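Local coordinates for transmembrane oligosaccharyl transferase (Archaeoglobus fulgidus, PDB 3WAJ), which belongs to the STT3/AglB family of membrane-embedded oligosaccharyl transferases, multi-helix proteins of the GT-C clan, and carries a zinc ion in this model, at residues S439-A442 against L443-F447; W413-A416 against M417-L421; A145-P148 against G149-Q153. All coordinates share one frame; numbering follows the deposited sequence.

Contact 1 of 3, residues S439-A442 against L443-F447; sequences SALA and LSVVF
Leu443 N donates to Ser439 O at 2.9 Å, one of the backbone bonds that tie residues 439-442 to 443-447 in helix 429-446. One residue on, Ser444 N reaches Ala440 O at 3.2 Å, but the amide stands well above that carbonyl's plane, 56° out of it. The last of the i to i+4 bonds between the two segments, from Val446 N to Ala442 O, is weak at 3.5 Å. Ser439 OG turns back along the helix to hydrogen-bond Ser435 O.

Side-chain carbons otherwise lie against main-chain oxygens, and one aliphatic pair forms. Leu443 has CG on the side away from its own carbonyl carbon (chi1 -67°), which lays CB and CG against the Ser439 carbonyl, with CG 3.3 Å from Ser439 O. On another flank, Leu441 and Val445 meet at an angle through one methyl each, CD2 to CG2 at 4.1 Å, and both also touch Tyr394 of helix 384-402. Val446 CG2 rests 3.4 Å from Ala442 O.

Helix 134-144 covers Ala440, Leu443 and Ser444. Polar contact between the two segments is thus confined to main-chain atoms, while side chains of both segments touch helices 134-144 and 384-402.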
loop_
_atom_site.group_PDB
_atom_site.type_symbol
_atom_site.label_atom_id
_atom_site.label_comp_id
_atom_site.label_asym_id
_atom_site.label_seq_id
_atom_site.Cartn_x
_atom_site.Cartn_y
_atom_site.Cartn_z
ATOM N N SER A 439 27.650 -8.229 7.567
ATOM C CA SER A 439 27.978 -7.840 8.933
ATOM C C SER A 439 28.456 -9.066 9.697
ATOM O O SER A 439 29.415 -8.996 10.468
ATOM C CB SER A 439 26.778 -7.203 9.634
ATOM O OG SER A 439 26.484 -5.925 9.111
ATOM N N ALA A 440 27.797 -10.196 9.449
ATOM C CA ALA A 440 28.230 -11.481 9.995
ATOM C C ALA A 440 29.608 -11.871 9.460
ATOM O O ALA A 440 30.276 -12.735 10.017
ATOM C CB ALA A 440 27.235 -12.549 9.668
ATOM N N LEU A 441 30.010 -11.247 8.359
ATOM C CA LEU A 441 31.327 -11.472 7.791
ATOM C C LEU A 441 32.319 -10.532 8.476
ATOM O O LEU A 441 33.334 -10.979 9.012
ATOM C CB LEU A 441 31.274 -11.252 6.276
ATOM C CG LEU A 441 32.492 -11.506 5.389
ATOM C CD1 LEU A 441 33.270 -10.221 5.186
ATOM C CD2 LEU A 441 33.382 -12.601 5.956
ATOM N N ALA A 442 31.994 -9.237 8.488
ATOM C CA ALA A 442 32.804 -8.217 9.161
ATOM C C ALA A 442 33.101 -8.572 10.619
ATOM O O ALA A 442 34.156 -8.228 11.150
ATOM C CB ALA A 442 32.127 -6.858 9.081
ATOM N N LEU A 443 32.154 -9.239 11.266
ATOM C CA LEU A 443 32.358 -9.713 12.624
ATOM C C LEU A 443 33.176 -11.002 12.619
ATOM O O LEU A 443 34.212 -11.080 13.279
ATOM C CB LEU A 443 31.018 -9.912 13.337
ATOM C CG LEU A 443 30.211 -8.641 13.620
ATOM C CD1 LEU A 443 28.916 -8.968 14.345
ATOM C CD2 LEU A 443 31.021 -7.627 14.412
ATOM N N SER A 444 32.739 -11.998 11.847
ATOM C CA SER A 444 33.462 -13.270 11.730
ATOM C C SER A 444 34.804 -13.095 11.017
ATOM O O SER A 444 35.190 -13.903 10.166
ATOM C CB SER A 444 32.608 -14.314 11.007
ATOM O OG SER A 444 33.363 -15.443 10.603
ATOM N N VAL A 445 35.506 -12.030 11.389
ATOM C CA VAL A 445 36.787 -11.671 10.815
ATOM C C VAL A 445 37.534 -10.914 11.897
ATOM O O VAL A 445 38.693 -11.214 12.180
ATOM C CB VAL A 445 36.624 -10.821 9.536
ATOM C CG1 VAL A 445 37.700 -9.742 9.439
ATOM C CG2 VAL A 445 36.643 -11.718 8.306
ATOM N N VAL A 446 36.857 -9.950 12.520
ATOM C CA VAL A 446 37.395 -9.285 13.699
ATOM C C VAL A 446 37.521 -10.313 14.820
ATOM O O VAL A 446 38.485 -10.307 15.593
ATOM C CB VAL A 446 36.486 -8.143 14.171
ATOM C CG1 VAL A 446 36.894 -7.697 15.565
ATOM C CG2 VAL A 446 36.519 -6.982 13.191
ATOM N N PHE A 447 36.533 -11.200 14.887
ATOM C CA PHE A 447 36.500 -12.273 15.875
ATOM C C PHE A 447 37.664 -13.240 15.694
ATOM O O PHE A 447 38.354 -13.580 16.657
ATOM C CB PHE A 447 35.182 -13.048 15.782
ATOM C CG PHE A 447 34.005 -12.323 16.364
ATOM C CD1 PHE A 447 34.026 -10.945 16.533
ATOM C CD2 PHE A 447 32.879 -13.024 16.762
ATOM C CE1 PHE A 447 32.945 -10.278 17.072
ATOM C CE2 PHE A 447 31.793 -12.363 17.306
ATOM C CZ PHE A 447 31.827 -10.989 17.460
#

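Contact 2 of 3, residues W413-A416 against M417-L421; sequences WAIA and MFIAL
Four successive i to i+4 hydrogen bonds join residues 413-416 to 417-421, from Met417 N to Trp413 O through to Ala420 N to Ala416 O, the shortest being Ile419 N to Ile415 O at 2.6 Å.

Trp413 and Met417, one turn apart, meet through ring and sulfur. Trp413 carries its indole anti to the main-chain nitrogen (chi1 166°), and the Met417 chain bends at both chi2 and chi3 to bring its sulfur back to the pyrrole part of the ring system. SD lies 4.2 Å from the centroid of the five-membered ring, 45° off the ring normal, so the approach is oblique. Its nearest ring atom is Trp413 NE1, at 3.4 Å from Met417 SD. This is a Met-aromatic contact within one helix, on the side of helix 405-420 that packs into the bundle of the STT3-type N-terminal region: Gln170 of helix 163-181 touches both residues, while Val434 and Phe431 of helix 429-446 meet Trp413 and Met417 respectively.

Ile415 and Ile419 run side by side in the same direction on the exposed part of the helix, and Ile415 CG2 meets Ile419 CG1 at 3.7 Å. Phe418 presents its ring edge to the carbonyl of Ala414, with CD2 3.9 Å from Ala414 O. The Phe418 ring also meets that of Phe431, the two planes inclined at about 45°.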
loop_
_atom_site.group_PDB
_atom_site.type_symbol
_atom_site.label_atom_id
_atom_site.label_comp_id
_atom_site.label_asym_id
_atom_site.label_seq_id
_atom_site.Cartn_x
_atom_site.Cartn_y
_atom_site.Cartn_z
ATOM N N TRP A 413 25.376 -10.195 -6.447
ATOM C CA TRP A 413 24.030 -10.073 -5.900
ATOM C C TRP A 413 23.866 -8.733 -5.190
ATOM O O TRP A 413 22.887 -8.029 -5.405
ATOM C CB TRP A 413 23.746 -11.230 -4.936
ATOM C CG TRP A 413 22.535 -11.035 -4.061
ATOM C CD1 TRP A 413 21.235 -10.878 -4.468
ATOM C CD2 TRP A 413 22.512 -11.011 -2.628
ATOM N NE1 TRP A 413 20.413 -10.748 -3.371
ATOM C CE2 TRP A 413 21.170 -10.828 -2.231
ATOM C CE3 TRP A 413 23.496 -11.124 -1.644
ATOM C CZ2 TRP A 413 20.789 -10.756 -0.888
ATOM C CZ3 TRP A 413 23.118 -11.049 -0.305
ATOM C CH2 TRP A 413 21.779 -10.868 0.057
ATOM N N ALA A 414 24.848 -8.382 -4.364
ATOM C CA ALA A 414 24.814 -7.139 -3.600
ATOM C C ALA A 414 24.820 -5.898 -4.499
ATOM O O ALA A 414 24.018 -4.980 -4.310
ATOM C CB ALA A 414 25.968 -7.098 -2.611
ATOM N N ILE A 415 25.734 -5.872 -5.464
ATOM C CA ILE A 415 25.830 -4.759 -6.404
ATOM C C ILE A 415 24.578 -4.624 -7.268
ATOM O O ILE A 415 24.097 -3.519 -7.488
ATOM C CB ILE A 415 27.060 -4.901 -7.302
ATOM C CG1 ILE A 415 28.328 -4.815 -6.457
ATOM C CG2 ILE A 415 27.065 -3.835 -8.395
ATOM C CD1 ILE A 415 29.559 -5.243 -7.213
ATOM N N ALA A 416 24.056 -5.742 -7.764
ATOM C CA ALA A 416 22.843 -5.709 -8.583
ATOM C C ALA A 416 21.703 -5.124 -7.773
ATOM O O ALA A 416 20.912 -4.326 -8.276
ATOM C CB ALA A 416 22.484 -7.095 -9.068
ATOM N N MET A 417 21.628 -5.540 -6.513
ATOM C CA MET A 417 20.664 -5.004 -5.567
ATOM C C MET A 417 20.818 -3.488 -5.501
ATOM O O MET A 417 19.864 -2.732 -5.719
ATOM C CB MET A 417 20.917 -5.620 -4.186
ATOM C CG MET A 417 19.681 -5.927 -3.357
ATOM S SD MET A 417 19.050 -7.616 -3.552
ATOM C CE MET A 417 18.447 -7.603 -5.232
ATOM N N PHE A 418 22.043 -3.062 -5.210
ATOM C CA PHE A 418 22.387 -1.655 -5.132
ATOM C C PHE A 418 22.052 -0.904 -6.412
ATOM O O PHE A 418 21.377 0.119 -6.372
ATOM C CB PHE A 418 23.874 -1.522 -4.854
ATOM C CG PHE A 418 24.180 -0.875 -3.556
ATOM C CD1 PHE A 418 24.257 0.508 -3.465
ATOM C CD2 PHE A 418 24.387 -1.642 -2.418
ATOM C CE1 PHE A 418 24.540 1.122 -2.256
ATOM C CE2 PHE A 418 24.671 -1.041 -1.204
ATOM C CZ PHE A 418 24.749 0.344 -1.122
ATOM N N ILE A 419 22.533 -1.415 -7.540
ATOM C CA ILE A 419 22.328 -0.767 -8.832
ATOM C C ILE A 419 20.839 -0.612 -9.169
ATOM O O ILE A 419 20.394 0.455 -9.580
ATOM C CB ILE A 419 23.082 -1.516 -9.967
ATOM C CG1 ILE A 419 24.599 -1.461 -9.745
ATOM C CG2 ILE A 419 22.739 -0.932 -11.322
ATOM C CD1 ILE A 419 25.192 -0.068 -9.818
ATOM N N ALA A 420 20.060 -1.666 -8.973
ATOM C CA ALA A 420 18.652 -1.633 -9.364
ATOM C C ALA A 420 17.762 -0.913 -8.348
ATOM O O ALA A 420 16.798 -0.246 -8.727
ATOM C CB ALA A 420 18.133 -3.047 -9.636
ATOM N N LEU A 421 18.082 -1.044 -7.062
ATOM C CA LEU A 421 17.187 -0.558 -6.010
ATOM C C LEU A 421 17.716 0.663 -5.266
ATOM O O LEU A 421 17.504 0.801 -4.066
ATOM C CB LEU A 421 16.896 -1.676 -5.012
ATOM C CG LEU A 421 16.639 -3.053 -5.618
ATOM C CD1 LEU A 421 16.537 -4.097 -4.519
ATOM C CD2 LEU A 421 15.380 -3.058 -6.478
#

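Contact 3 of 3, residues A145-P148 against G149-Q153; sequences AIVP and GQFLQ
Val147 and Phe151 cross at about a right angle, the valine reaching the ring through a single methyl: CG1 sits 3.9 Å from Phe151 CD2 and approaches the ring obliquely. That methyl occupies the position between the backbone nitrogen and the carbonyl carbon of Val147 (chi1 51°). Leu152 meets the incoming chain at a different place, its CB lying 3.6 Å from Val147 O and 3.9 Å from Pro148 CA. Phe151 and Leu152 both direct their CB atoms toward the 145-148 loop, and both also touch Arg28 of helix 19-30.

The arrangement is a loop turning into the short helix 150-153, with Gly149 at the N-cap position. Gly149 has a positive phi of 78°, and its carbonyl accepts Gln153 N at 3.0 Å in the first turn. No direct hydrogen bond links the two segments. A water spans them instead, donating to Pro148 O at 3.1 Å and weakly accepting from Phe151 N at 3.4 Å. Gly149 N bonds Gln492 OE1, which ties the cap to the loop that follows helix 474-491. The Gln150 side chain lies about 9 Å from the bound zinc ion, and its OE1 accepts a weak hydrogen bond from Tyr429 N.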
loop_
_atom_site.group_PDB
_atom_site.type_symbol
_atom_site.label_atom_id
_atom_site.label_comp_id
_atom_site.label_asym_id
_atom_site.label_seq_id
_atom_site.Cartn_x
_atom_site.Cartn_y
_atom_site.Cartn_z
ATOM N N ALA A 145 17.516 -11.722 12.420
ATOM C CA ALA A 145 16.451 -11.834 13.408
ATOM C C ALA A 145 16.150 -10.498 14.095
ATOM O O ALA A 145 15.105 -10.342 14.720
ATOM C CB ALA A 145 16.782 -12.910 14.437
ATOM N N ILE A 146 17.059 -9.535 13.974
ATOM C CA ILE A 146 16.890 -8.247 14.652
ATOM C C ILE A 146 16.995 -7.004 13.763
ATOM O O ILE A 146 16.823 -5.895 14.244
ATOM C CB ILE A 146 17.885 -8.082 15.832
ATOM C CG1 ILE A 146 19.310 -8.425 15.389
ATOM C CG2 ILE A 146 17.498 -8.970 16.984
ATOM C CD1 ILE A 146 20.340 -7.412 15.802
ATOM N N VAL A 147 17.301 -7.165 12.480
ATOM C CA VAL A 147 17.402 -5.989 11.608
ATOM C C VAL A 147 16.036 -5.276 11.664
ATOM O O VAL A 147 14.995 -5.931 11.782
ATOM C CB VAL A 147 18.053 -6.335 10.243
ATOM C CG1 VAL A 147 17.371 -7.544 9.605
ATOM C CG2 VAL A 147 18.031 -5.135 9.310
ATOM N N PRO A 148 15.927 -4.019 11.389
ATOM C CA PRO A 148 14.699 -3.234 11.604
ATOM C C PRO A 148 14.332 -2.785 10.191
ATOM O O PRO A 148 14.703 -3.444 9.214
ATOM C CB PRO A 148 14.995 -2.002 12.460
ATOM C CG PRO A 148 16.458 -1.718 12.155
ATOM C CD PRO A 148 17.097 -3.100 12.040
ATOM N N GLY A 149 13.611 -1.669 10.092
ATOM C CA GLY A 149 13.228 -1.114 8.804
ATOM C C GLY A 149 12.051 -1.824 8.146
ATOM O O GLY A 149 11.261 -2.517 8.811
ATOM N N GLN A 150 11.941 -1.646 6.832
ATOM C CA GLN A 150 10.874 -2.254 6.055
ATOM C C GLN A 150 10.809 -3.756 6.237
ATOM O O GLN A 150 9.723 -4.326 6.328
ATOM C CB GLN A 150 11.078 -1.969 4.581
ATOM C CG GLN A 150 10.223 -0.880 4.019
ATOM C CD GLN A 150 10.583 -0.622 2.582
ATOM O OE1 GLN A 150 10.934 -1.545 1.844
ATOM N NE2 GLN A 150 10.544 0.639 2.182
ATOM N N PHE A 151 11.974 -4.392 6.269
ATOM C CA PHE A 151 12.039 -5.842 6.328
ATOM C C PHE A 151 11.330 -6.360 7.558
ATOM O O PHE A 151 10.649 -7.372 7.491
ATOM C CB PHE A 151 13.483 -6.317 6.318
ATOM C CG PHE A 151 13.638 -7.784 6.580
ATOM C CD1 PHE A 151 13.548 -8.706 5.544
ATOM C CD2 PHE A 151 13.915 -8.250 7.863
ATOM C CE1 PHE A 151 13.698 -10.085 5.784
ATOM C CE2 PHE A 151 14.080 -9.625 8.116
ATOM C CZ PHE A 151 13.971 -10.541 7.073
ATOM N N LEU A 152 11.490 -5.663 8.679
ATOM C CA LEU A 152 10.789 -6.020 9.912
ATOM C C LEU A 152 9.312 -5.614 9.884
ATOM O O LEU A 152 8.434 -6.410 10.247
ATOM C CB LEU A 152 11.482 -5.387 11.127
ATOM C CG LEU A 152 10.805 -5.594 12.482
ATOM C CD1 LEU A 152 10.952 -7.043 12.962
ATOM C CD2 LEU A 152 11.358 -4.623 13.508
ATOM N N GLN A 153 9.035 -4.380 9.462
ATOM C CA GLN A 153 7.662 -3.874 9.468
ATOM C C GLN A 153 6.717 -4.747 8.644
ATOM O O GLN A 153 5.559 -4.919 9.002
ATOM C CB GLN A 153 7.620 -2.419 9.006
ATOM C CG GLN A 153 8.080 -1.436 10.075
ATOM C CD GLN A 153 8.416 -0.071 9.499
ATOM O OE1 GLN A 153 8.294 0.154 8.289
ATOM N NE2 GLN A 153 8.848 0.846 10.361
HETATM O O HOH W 1 15.167 -3.203 6.193
#

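Overall arrangement
All three contacts are local, and none touches another; their centres are 19 to 22 Å apart. Contacts 1 and 3 are buried, whereas contact 2 is partly buried, with one side inside the bundle and another exposed. Helix 429-446 connects them: contact 1 lies near its C-terminal end, while its earlier residues cover the Trp413 and Met417 side of contact 2 and the phenylalanine of contact 3. Helix 134-144 packs on contact 1 and leads directly into the loop of contact 3. Chemically, contact 2 adds a sulfur-aromatic meeting to regular helical bonds, contact 1 has less regular backbone bonds and a single leucine-valine methyl contact, and contact 3 has no direct bond across it, only a water bridge with one weak arm.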